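Local coordinates for protein Xaa-Pro Dipeptidase (Alteromonas macleodii, PDB 2QS8) that probably cleaves Xaa-Pro dipeptides or removes carboxy-terminal residues from peptides, as a metal-dependent TIM-barrel enzyme of the amidohydrolase superfamily, at residues H69-Q77 / Q91-T102; V275-F283 / K339-N347. All coordinates share one frame; numbering follows the deposited sequence.

Contact 1: residues H69-Q77 / Q91-T102; sequences HVHFGQEYQ and QAILATQHAYVT. With MG (magnesium ion), chain C.
The backbone amide of Gly-73 meets the imidazole of His-98 at its edge, in the ring plane: N lies 2.9 Å from ND1, with an N-H...N angle of 158°. Around the far nitrogen Glu-75 crosses obliquely, CG 3.6 Å from NE2, while its OE2 is hydrogen-bonded to the backbone N of His-334, whose ring stacks on His-98. The CA of Gly-73 makes a C-H...O contact with the carbonyl O of Gln-91 at 3.3 Å; a CB here would crowd this oxygen and, at these backbone angles, jam against the carbonyl O of Phe-72, which calls for glycine.

With CG beside the backbone N (chi1 -63°), the Phe-72 ring lies flat against helix 88-104, the CA of Ala-99 3.6 Å from its centroid in a CH-pi contact, 12° off the normal. Val-70 CG2, from the same segment, lies toward the rim of the opposite face. Phe-72 CB touches Ala-95 CB at 4.0 Å, and Thr-102 OG1 comes 3.3 Å from Phe-72 CE1. Replacing Phe-72 with an alanine removes the ring and is likely to open a gap between Ala-99, Thr-102 and Val-70.

Just upstream, His-69 and His-71 of the superfamily's HxH motif bind the magnesium ion through NE2 at 2.4 Å and 2.2 Å; Asp-328 completes the protein ligands. With ND1 accepting, a neutral His-98 would carry its proton on NE2, probably favoured by the nearby Glu-75 side chain.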
loop_
_atom_site.group_PDB
_atom_site.type_symbol
_atom_site.label_atom_id
_atom_site.label_comp_id
_atom_site.label_asym_id
_atom_site.label_seq_id
_atom_site.Cartn_x
_atom_site.Cartn_y
_atom_site.Cartn_z
ATOM N N HIS A 69 -5.982 -31.062 11.989
ATOM C CA HIS A 69 -6.859 -29.897 12.071
ATOM C C HIS A 69 -7.609 -29.779 13.392
ATOM O O HIS A 69 -8.720 -30.293 13.538
ATOM C CB HIS A 69 -7.850 -29.946 10.904
ATOM C CG HIS A 69 -8.538 -28.645 10.617
ATOM N ND1 HIS A 69 -8.495 -28.043 9.378
ATOM C CD2 HIS A 69 -9.328 -27.862 11.389
ATOM C CE1 HIS A 69 -9.233 -26.948 9.398
ATOM N NE2 HIS A 69 -9.750 -26.816 10.606
ATOM N N VAL A 70 -6.998 -29.097 14.352
ATOM C CA VAL A 70 -7.625 -28.919 15.657
ATOM C C VAL A 70 -7.554 -27.458 16.092
ATOM O O VAL A 70 -6.712 -26.701 15.607
ATOM C CB VAL A 70 -6.950 -29.799 16.752
ATOM C CG1 VAL A 70 -7.064 -31.281 16.378
ATOM C CG2 VAL A 70 -5.500 -29.393 16.932
ATOM N N HIS A 71 -8.450 -27.072 16.997
ATOM C CA HIS A 71 -8.493 -25.704 17.506
ATOM C C HIS A 71 -8.566 -25.689 19.034
ATOM O O HIS A 71 -9.583 -25.291 19.610
ATOM C CB HIS A 71 -9.710 -24.954 16.944
ATOM C CG HIS A 71 -9.711 -24.811 15.457
ATOM N ND1 HIS A 71 -8.807 -24.016 14.784
ATOM C CD2 HIS A 71 -10.514 -25.355 14.510
ATOM C CE1 HIS A 71 -9.057 -24.071 13.489
ATOM N NE2 HIS A 71 -10.086 -24.877 13.295
ATOM N N PHE A 72 -7.502 -26.126 19.694
ATOM C CA PHE A 72 -7.498 -26.122 21.150
ATOM C C PHE A 72 -7.794 -24.693 21.594
ATOM O O PHE A 72 -7.269 -23.740 21.013
ATOM C CB PHE A 72 -6.134 -26.534 21.713
ATOM C CG PHE A 72 -5.704 -27.941 21.359
ATOM C CD1 PHE A 72 -6.636 -28.960 21.180
ATOM C CD2 PHE A 72 -4.355 -28.255 21.275
ATOM C CE1 PHE A 72 -6.223 -30.273 20.927
ATOM C CE2 PHE A 72 -3.929 -29.561 21.025
ATOM C CZ PHE A 72 -4.864 -30.571 20.852
ATOM N N GLY A 73 -8.635 -24.543 22.613
ATOM C CA GLY A 73 -8.966 -23.219 23.105
ATOM C C GLY A 73 -10.398 -22.819 22.823
ATOM O O GLY A 73 -10.874 -21.801 23.315
ATOM N N GLN A 74 -11.088 -23.617 22.017
ATOM C CA GLN A 74 -12.477 -23.334 21.702
ATOM C C GLN A 74 -13.262 -24.614 21.451
ATOM O O GLN A 74 -12.684 -25.657 21.132
ATOM C CB GLN A 74 -12.561 -22.418 20.477
ATOM C CG GLN A 74 -12.215 -23.090 19.166
ATOM C CD GLN A 74 -11.901 -22.092 18.063
ATOM O OE1 GLN A 74 -10.819 -21.502 18.030
ATOM N NE2 GLN A 74 -12.850 -21.893 17.155
ATOM N N GLU A 75 -14.573 -24.520 21.640
ATOM C CA GLU A 75 -15.528 -25.608 21.409
ATOM C C GLU A 75 -16.833 -24.908 21.086
ATOM O O GLU A 75 -17.391 -24.215 21.938
ATOM C CB GLU A 75 -15.715 -26.478 22.645
ATOM C CG GLU A 75 -14.481 -27.258 23.032
ATOM C CD GLU A 75 -14.786 -28.393 23.990
ATOM O OE1 GLU A 75 -15.512 -28.149 24.977
ATOM O OE2 GLU A 75 -14.287 -29.516 23.750
ATOM N N TYR A 76 -17.318 -25.083 19.866
ATOM C CA TYR A 76 -18.542 -24.413 19.446
ATOM C C TYR A 76 -19.750 -24.688 20.339
ATOM O O TYR A 76 -20.110 -25.840 20.577
ATOM C CB TYR A 76 -18.908 -24.783 18.002
ATOM C CG TYR A 76 -19.781 -23.733 17.373
ATOM C CD1 TYR A 76 -19.233 -22.533 16.921
ATOM C CD2 TYR A 76 -21.169 -23.873 17.347
ATOM C CE1 TYR A 76 -20.035 -21.496 16.473
ATOM C CE2 TYR A 76 -21.988 -22.839 16.898
ATOM C CZ TYR A 76 -21.411 -21.648 16.468
ATOM O OH TYR A 76 -22.204 -20.591 16.064
ATOM N N GLN A 77 -20.364 -23.617 20.826
ATOM C CA GLN A 77 -21.544 -23.719 21.677
ATOM C C GLN A 77 -22.684 -22.949 21.029
ATOM O O GLN A 77 -22.459 -21.958 20.327
ATOM C CB GLN A 77 -21.266 -23.128 23.063
ATOM C CG GLN A 77 -20.303 -23.935 23.917
ATOM C CD GLN A 77 -20.020 -23.284 25.252
ATOM O OE1 GLN A 77 -19.431 -22.204 25.314
ATOM N NE2 GLN A 77 -20.439 -23.935 26.331
ATOM N N GLN A 91 -9.089 -18.609 26.760
ATOM C CA GLN A 91 -8.828 -19.490 25.627
ATOM C C GLN A 91 -7.622 -20.385 25.934
ATOM O O GLN A 91 -7.654 -21.592 25.716
ATOM C CB GLN A 91 -8.546 -18.676 24.362
ATOM C CG GLN A 91 -9.716 -17.823 23.909
ATOM C CD GLN A 91 -9.329 -16.748 22.897
ATOM O OE1 GLN A 91 -10.024 -15.745 22.762
ATOM N NE2 GLN A 91 -8.236 -16.952 22.186
ATOM N N ALA A 92 -6.567 -19.770 26.457
ATOM C CA ALA A 92 -5.349 -20.493 26.801
ATOM C C ALA A 92 -5.592 -21.525 27.899
ATOM O O ALA A 92 -5.132 -22.662 27.800
ATOM C CB ALA A 92 -4.257 -19.513 27.228
ATOM N N ILE A 93 -6.308 -21.118 28.939
ATOM C CA ILE A 93 -6.638 -21.996 30.059
ATOM C C ILE A 93 -7.410 -23.209 29.559
ATOM O O ILE A 93 -7.078 -24.339 29.891
ATOM C CB ILE A 93 -7.459 -21.234 31.123
ATOM C CG1 ILE A 93 -6.530 -20.251 31.836
ATOM C CG2 ILE A 93 -8.080 -22.192 32.131
ATOM C CD1 ILE A 93 -7.237 -19.242 32.688
ATOM N N LEU A 94 -8.431 -22.974 28.746
ATOM C CA LEU A 94 -9.221 -24.066 28.197
ATOM C C LEU A 94 -8.390 -24.945 27.240
ATOM O O LEU A 94 -8.605 -26.153 27.133
ATOM C CB LEU A 94 -10.436 -23.508 27.459
ATOM C CG LEU A 94 -11.470 -22.711 28.271
ATOM C CD1 LEU A 94 -12.541 -22.173 27.327
ATOM C CD2 LEU A 94 -12.091 -23.598 29.359
ATOM N N ALA A 95 -7.438 -24.327 26.552
ATOM C CA ALA A 95 -6.605 -25.058 25.612
ATOM C C ALA A 95 -5.771 -26.118 26.331
ATOM O O ALA A 95 -5.576 -27.206 25.798
ATOM C CB ALA A 95 -5.709 -24.101 24.844
ATOM N N THR A 96 -5.290 -25.810 27.535
ATOM C CA THR A 96 -4.496 -26.799 28.260
ATOM C C THR A 96 -5.297 -28.089 28.417
ATOM O O THR A 96 -4.761 -29.165 28.189
ATOM C CB THR A 96 -4.051 -26.305 29.665
ATOM O OG1 THR A 96 -5.193 -26.100 30.499
ATOM C CG2 THR A 96 -3.249 -25.006 29.542
ATOM N N GLN A 97 -6.580 -27.971 28.781
ATOM C CA GLN A 97 -7.452 -29.142 28.960
ATOM C C GLN A 97 -7.803 -29.821 27.632
ATOM O O GLN A 97 -7.827 -31.042 27.537
ATOM C CB GLN A 97 -8.748 -28.750 29.684
ATOM C CG GLN A 97 -8.494 -28.048 31.007
ATOM C CD GLN A 97 -7.539 -28.834 31.900
ATOM O OE1 GLN A 97 -7.874 -29.922 32.375
ATOM N NE2 GLN A 97 -6.339 -28.288 32.122
ATOM N N HIS A 98 -8.078 -29.013 26.616
ATOM C CA HIS A 98 -8.418 -29.538 25.312
ATOM C C HIS A 98 -7.265 -30.377 24.775
ATOM O O HIS A 98 -7.479 -31.448 24.212
ATOM C CB HIS A 98 -8.717 -28.397 24.343
ATOM C CG HIS A 98 -9.943 -27.613 24.697
ATOM N ND1 HIS A 98 -10.204 -26.367 24.161
ATOM C CD2 HIS A 98 -10.995 -27.914 25.487
ATOM C CE1 HIS A 98 -11.370 -25.939 24.611
ATOM N NE2 HIS A 98 -11.874 -26.854 25.416
ATOM N N ALA A 99 -6.047 -29.886 24.959
ATOM C CA ALA A 99 -4.870 -30.583 24.472
ATOM C C ALA A 99 -4.647 -31.875 25.231
ATOM O O ALA A 99 -4.346 -32.905 24.643
ATOM C CB ALA A 99 -3.643 -29.693 24.602
ATOM N N TYR A 100 -4.791 -31.816 26.546
ATOM C CA TYR A 100 -4.582 -32.995 27.355
ATOM C C TYR A 100 -5.561 -34.137 27.045
ATOM O O TYR A 100 -5.139 -35.293 26.924
ATOM C CB TYR A 100 -4.650 -32.650 28.839
ATOM C CG TYR A 100 -4.294 -33.826 29.693
ATOM C CD1 TYR A 100 -3.012 -34.379 29.644
ATOM C CD2 TYR A 100 -5.254 -34.449 30.490
ATOM C CE1 TYR A 100 -2.697 -35.529 30.365
ATOM C CE2 TYR A 100 -4.951 -35.601 31.214
ATOM C CZ TYR A 100 -3.673 -36.134 31.146
ATOM O OH TYR A 100 -3.371 -37.270 31.859
ATOM N N VAL A 101 -6.851 -33.834 26.913
ATOM C CA VAL A 101 -7.810 -34.889 26.620
ATOM C C VAL A 101 -7.589 -35.481 25.227
ATOM O O VAL A 101 -7.877 -36.655 24.990
ATOM C CB VAL A 101 -9.287 -34.394 26.722
ATOM C CG1 VAL A 101 -9.556 -33.824 28.109
ATOM C CG2 VAL A 101 -9.577 -33.362 25.643
ATOM N N THR A 102 -7.076 -34.666 24.311
ATOM C CA THR A 102 -6.822 -35.115 22.952
ATOM C C THR A 102 -5.614 -36.042 22.958
ATOM O O THR A 102 -5.580 -37.057 22.264
ATOM C CB THR A 102 -6.548 -33.919 22.017
ATOM O OG1 THR A 102 -7.709 -33.074 21.953
ATOM C CG2 THR A 102 -6.214 -34.408 20.615
HETATM MG MG MG C . -11.173 -25.057 11.423
#

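Contact 2: residues V275-F283 / K339-N347; sequences VPTISAGEF and KEFVYMVEN. With MET (methionine), chain D.
Glu-340 OE1 is gripped twice by Ser-279, through the backbone N at 2.8 Å and through the hydroxyl OG at 2.7 Å. The amide comes in on the syn lone pair with an N-H...O angle of 161°, whereas the hydroxyl, which donates, meets the oxygen nearly along its C-O axis. The other carboxylate oxygen, OE2, also offers its syn lone pair and takes the amide of Ile-278 at 3.0 Å. The carboxylate thus bridges the first two N-H groups of helix 278-287. With CG anti to the backbone N (chi1 -176°) and a bend at chi2, the glutamate folds back toward this helix start.

Apolar packing flanks the polar clasp. Ile-278 lies across the glutamate at about a right angle and sets CG2 3.8 Å from Tyr-343 CB, while its CD1 reaches CG of selenomethionine Met-344; Phe-313 of helix 299-319 touches both Ile-278 and Met-344. Farther along, the CG of Glu-282 rests 3.5 Å from CE1 of the Tyr-343 ring, and a water that donates to Glu-282 OE1 at 2.8 Å also bonds to Tyr-343 OH. The two short helix segments are almost perpendicular, at 89°, with their axes 9.4 Å apart.

Away from helix 339-346, Thr-277, Ala-280 and Gly-281 line the pocket of the bound methionine, whose CE comes 3.4 Å from Gly-281 N. Thr-277 OG1 is hydrogen-bonded to His-255, another pocket residue. The negative charge of Glu-340, set at the N-terminus of helix 278-287, is likely to be stabilised by the helix dipole, and its three bonds are consistent with holding the first turn, which carries these pocket residues, in position.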
loop_
_atom_site.group_PDB
_atom_site.type_symbol
_atom_site.label_atom_id
_atom_site.label_comp_id
_atom_site.label_asym_id
_atom_site.label_seq_id
_atom_site.Cartn_x
_atom_site.Cartn_y
_atom_site.Cartn_z
ATOM N N VAL A 275 -7.610 -32.975 3.793
ATOM C CA VAL A 275 -7.971 -33.176 5.200
ATOM C C VAL A 275 -9.484 -32.930 5.243
ATOM O O VAL A 275 -9.940 -31.796 5.364
ATOM C CB VAL A 275 -7.256 -32.164 6.098
ATOM C CG1 VAL A 275 -7.500 -32.489 7.545
ATOM C CG2 VAL A 275 -5.790 -32.160 5.794
ATOM N N PRO A 276 -10.278 -34.004 5.162
ATOM C CA PRO A 276 -11.739 -33.946 5.165
ATOM C C PRO A 276 -12.525 -33.333 6.325
ATOM O O PRO A 276 -13.452 -32.574 6.084
ATOM C CB PRO A 276 -12.133 -35.397 4.907
ATOM C CG PRO A 276 -11.056 -36.152 5.592
ATOM C CD PRO A 276 -9.812 -35.401 5.197
ATOM N N THR A 277 -12.167 -33.646 7.561
ATOM C CA THR A 277 -12.917 -33.154 8.718
ATOM C C THR A 277 -14.387 -33.523 8.547
ATOM O O THR A 277 -15.280 -32.671 8.650
ATOM C CB THR A 277 -12.809 -31.610 8.919
ATOM O OG1 THR A 277 -13.545 -30.917 7.893
ATOM C CG2 THR A 277 -11.346 -31.185 8.924
ATOM N N ILE A 278 -14.633 -34.798 8.268
ATOM C CA ILE A 278 -16.000 -35.277 8.095
ATOM C C ILE A 278 -16.811 -35.027 9.370
ATOM O O ILE A 278 -17.959 -34.602 9.300
ATOM C CB ILE A 278 -16.042 -36.792 7.775
ATOM C CG1 ILE A 278 -15.219 -37.086 6.524
ATOM C CG2 ILE A 278 -17.491 -37.235 7.553
ATOM C CD1 ILE A 278 -15.040 -38.558 6.244
ATOM N N SER A 279 -16.198 -35.282 10.525
ATOM C CA SER A 279 -16.855 -35.091 11.817
ATOM C C SER A 279 -17.506 -33.718 11.932
ATOM O O SER A 279 -18.697 -33.610 12.216
ATOM C CB SER A 279 -15.851 -35.249 12.959
ATOM O OG SER A 279 -15.367 -36.575 13.047
ATOM N N ALA A 280 -16.709 -32.676 11.722
ATOM C CA ALA A 280 -17.201 -31.306 11.813
ATOM C C ALA A 280 -18.336 -31.104 10.822
ATOM O O ALA A 280 -19.285 -30.377 11.103
ATOM C CB ALA A 280 -16.071 -30.313 11.536
ATOM N N GLY A 281 -18.224 -31.747 9.665
ATOM C CA GLY A 281 -19.256 -31.637 8.653
ATOM C C GLY A 281 -20.571 -32.178 9.189
ATOM O O GLY A 281 -21.597 -31.495 9.151
ATOM N N GLU A 282 -20.530 -33.407 9.703
ATOM C CA GLU A 282 -21.709 -34.055 10.264
ATOM C C GLU A 282 -22.236 -33.258 11.459
ATOM O O GLU A 282 -23.440 -33.235 11.719
ATOM C CB GLU A 282 -21.369 -35.486 10.705
ATOM C CG GLU A 282 -20.943 -36.412 9.577
ATOM C CD GLU A 282 -22.062 -36.688 8.588
ATOM O OE1 GLU A 282 -23.150 -37.102 9.035
ATOM O OE2 GLU A 282 -21.856 -36.503 7.372
ATOM N N PHE A 283 -21.326 -32.604 12.177
ATOM C CA PHE A 283 -21.693 -31.811 13.347
ATOM C C PHE A 283 -22.620 -30.641 12.993
ATOM O O PHE A 283 -23.704 -30.507 13.560
ATOM C CB PHE A 283 -20.443 -31.260 14.032
ATOM C CG PHE A 283 -20.723 -30.571 15.336
ATOM C CD1 PHE A 283 -20.803 -31.298 16.515
ATOM C CD2 PHE A 283 -20.933 -29.199 15.383
ATOM C CE1 PHE A 283 -21.087 -30.673 17.719
ATOM C CE2 PHE A 283 -21.219 -28.565 16.586
ATOM C CZ PHE A 283 -21.296 -29.304 17.755
ATOM N N LYS A 339 -13.938 -40.541 16.345
ATOM C CA LYS A 339 -15.125 -40.701 15.508
ATOM C C LYS A 339 -14.826 -40.487 14.027
ATOM O O LYS A 339 -15.508 -41.050 13.164
ATOM C CB LYS A 339 -16.222 -39.733 15.950
ATOM C CG LYS A 339 -16.680 -39.952 17.374
ATOM C CD LYS A 339 -17.794 -38.991 17.742
ATOM C CE LYS A 339 -18.212 -39.153 19.193
ATOM N NZ LYS A 339 -19.358 -38.257 19.508
ATOM N N GLU A 340 -13.813 -39.669 13.739
ATOM C CA GLU A 340 -13.413 -39.393 12.366
ATOM C C GLU A 340 -13.048 -40.693 11.628
ATOM O O GLU A 340 -13.314 -40.831 10.430
ATOM C CB GLU A 340 -12.223 -38.426 12.359
ATOM C CG GLU A 340 -11.743 -37.947 10.984
ATOM C CD GLU A 340 -12.742 -37.045 10.262
ATOM O OE1 GLU A 340 -13.728 -36.602 10.893
ATOM O OE2 GLU A 340 -12.530 -36.774 9.056
ATOM N N PHE A 341 -12.432 -41.633 12.343
ATOM C CA PHE A 341 -12.049 -42.923 11.771
ATOM C C PHE A 341 -13.295 -43.671 11.314
ATOM O O PHE A 341 -13.361 -44.170 10.190
ATOM C CB PHE A 341 -11.313 -43.790 12.798
ATOM C CG PHE A 341 -9.910 -43.348 13.086
ATOM C CD1 PHE A 341 -8.969 -43.256 12.071
ATOM C CD2 PHE A 341 -9.531 -43.018 14.381
ATOM C CE1 PHE A 341 -7.677 -42.833 12.347
ATOM C CE2 PHE A 341 -8.242 -42.595 14.665
ATOM C CZ PHE A 341 -7.315 -42.502 13.649
ATOM N N VAL A 342 -14.285 -43.746 12.197
ATOM C CA VAL A 342 -15.520 -44.441 11.881
ATOM C C VAL A 342 -16.203 -43.824 10.659
ATOM O O VAL A 342 -16.800 -44.537 9.849
ATOM C CB VAL A 342 -16.485 -44.409 13.074
ATOM C CG1 VAL A 342 -17.707 -45.277 12.774
ATOM C CG2 VAL A 342 -15.764 -44.868 14.333
ATOM N N TYR A 343 -16.110 -42.503 10.531
ATOM C CA TYR A 343 -16.716 -41.808 9.401
ATOM C C TYR A 343 -15.972 -42.111 8.109
ATOM O O TYR A 343 -16.587 -42.286 7.061
ATOM C CB TYR A 343 -16.742 -40.293 9.644
ATOM C CG TYR A 343 -17.852 -39.820 10.561
ATOM C CD1 TYR A 343 -19.192 -40.024 10.223
ATOM C CD2 TYR A 343 -17.568 -39.122 11.738
ATOM C CE1 TYR A 343 -20.216 -39.545 11.021
ATOM C CE2 TYR A 343 -18.593 -38.635 12.552
ATOM C CZ TYR A 343 -19.912 -38.851 12.182
ATOM O OH TYR A 343 -20.935 -38.360 12.961
HETATM N N MSE A 344 -14.649 -42.180 8.188
HETATM C CA MSE A 344 -13.836 -42.460 7.020
HETATM C C MSE A 344 -14.107 -43.849 6.485
HETATM O O MSE A 344 -14.151 -44.059 5.271
HETATM C CB MSE A 344 -12.364 -42.313 7.375
HETATM C CG MSE A 344 -12.028 -40.897 7.739
HETATM SE SE MSE A 344 -10.164 -40.766 8.211
HETATM C CE MSE A 344 -9.372 -40.283 6.488
ATOM N N VAL A 345 -14.317 -44.787 7.400
ATOM C CA VAL A 345 -14.599 -46.159 7.023
ATOM C C VAL A 345 -15.977 -46.280 6.374
ATOM O O VAL A 345 -16.103 -46.831 5.286
ATOM C CB VAL A 345 -14.530 -47.111 8.248
ATOM C CG1 VAL A 345 -14.903 -48.523 7.824
ATOM C CG2 VAL A 345 -13.121 -47.095 8.851
ATOM N N GLU A 346 -17.006 -45.761 7.038
ATOM C CA GLU A 346 -18.360 -45.840 6.509
ATOM C C GLU A 346 -18.492 -45.206 5.133
ATOM O O GLU A 346 -19.439 -45.494 4.401
ATOM C CB GLU A 346 -19.349 -45.179 7.468
ATOM C CG GLU A 346 -19.258 -45.705 8.886
ATOM C CD GLU A 346 -20.516 -45.442 9.690
ATOM O OE1 GLU A 346 -21.082 -44.327 9.578
ATOM O OE2 GLU A 346 -20.927 -46.357 10.445
ATOM N N ASN A 347 -17.542 -44.352 4.768
ATOM C CA ASN A 347 -17.603 -43.705 3.471
ATOM C C ASN A 347 -16.643 -44.259 2.421
ATOM O O ASN A 347 -16.282 -43.560 1.470
ATOM C CB ASN A 347 -17.429 -42.196 3.641
ATOM C CG ASN A 347 -18.663 -41.545 4.252
ATOM O OD1 ASN A 347 -19.675 -41.357 3.579
ATOM N ND2 ASN A 347 -18.588 -41.224 5.538
HETATM N N MET D . -14.945 -24.703 10.517
HETATM C CA MET D . -15.548 -24.982 9.180
HETATM C C MET D . -16.369 -23.801 8.669
HETATM O O MET D . -16.553 -23.708 7.439
HETATM C CB MET D . -16.445 -26.215 9.266
HETATM C CG MET D . -17.043 -26.609 7.943
HETATM S SD MET D . -17.881 -28.150 8.065
HETATM C CE MET D . -16.495 -29.228 8.287
HETATM O OXT MET D . -16.823 -22.994 9.509
HETATM O O HOH W 1 -23.580 -38.453 11.447
#

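In the fold
Each contact includes part of the active site: the metal histidines in 69-77, and methionine-pocket residues in 275-283. They lie about 19 Å apart between centres and in series along the chain. Contact 2 is buried and joins two helices; contact 1 is only partly buried and seats a loop on a helix. Their chemistry differs accordingly: a carboxylate clasping a helix start in contact 2, an imidazole accepting one loop amide beside aromatic packing in contact 1. The two meet where His-69 packs against Val-275 and Thr-277. Asp-328 completes the link, binding the magnesium ion alongside the histidines of 69-77 and hydrogen-bonding to the methionine whose pocket 275-283 helps to line.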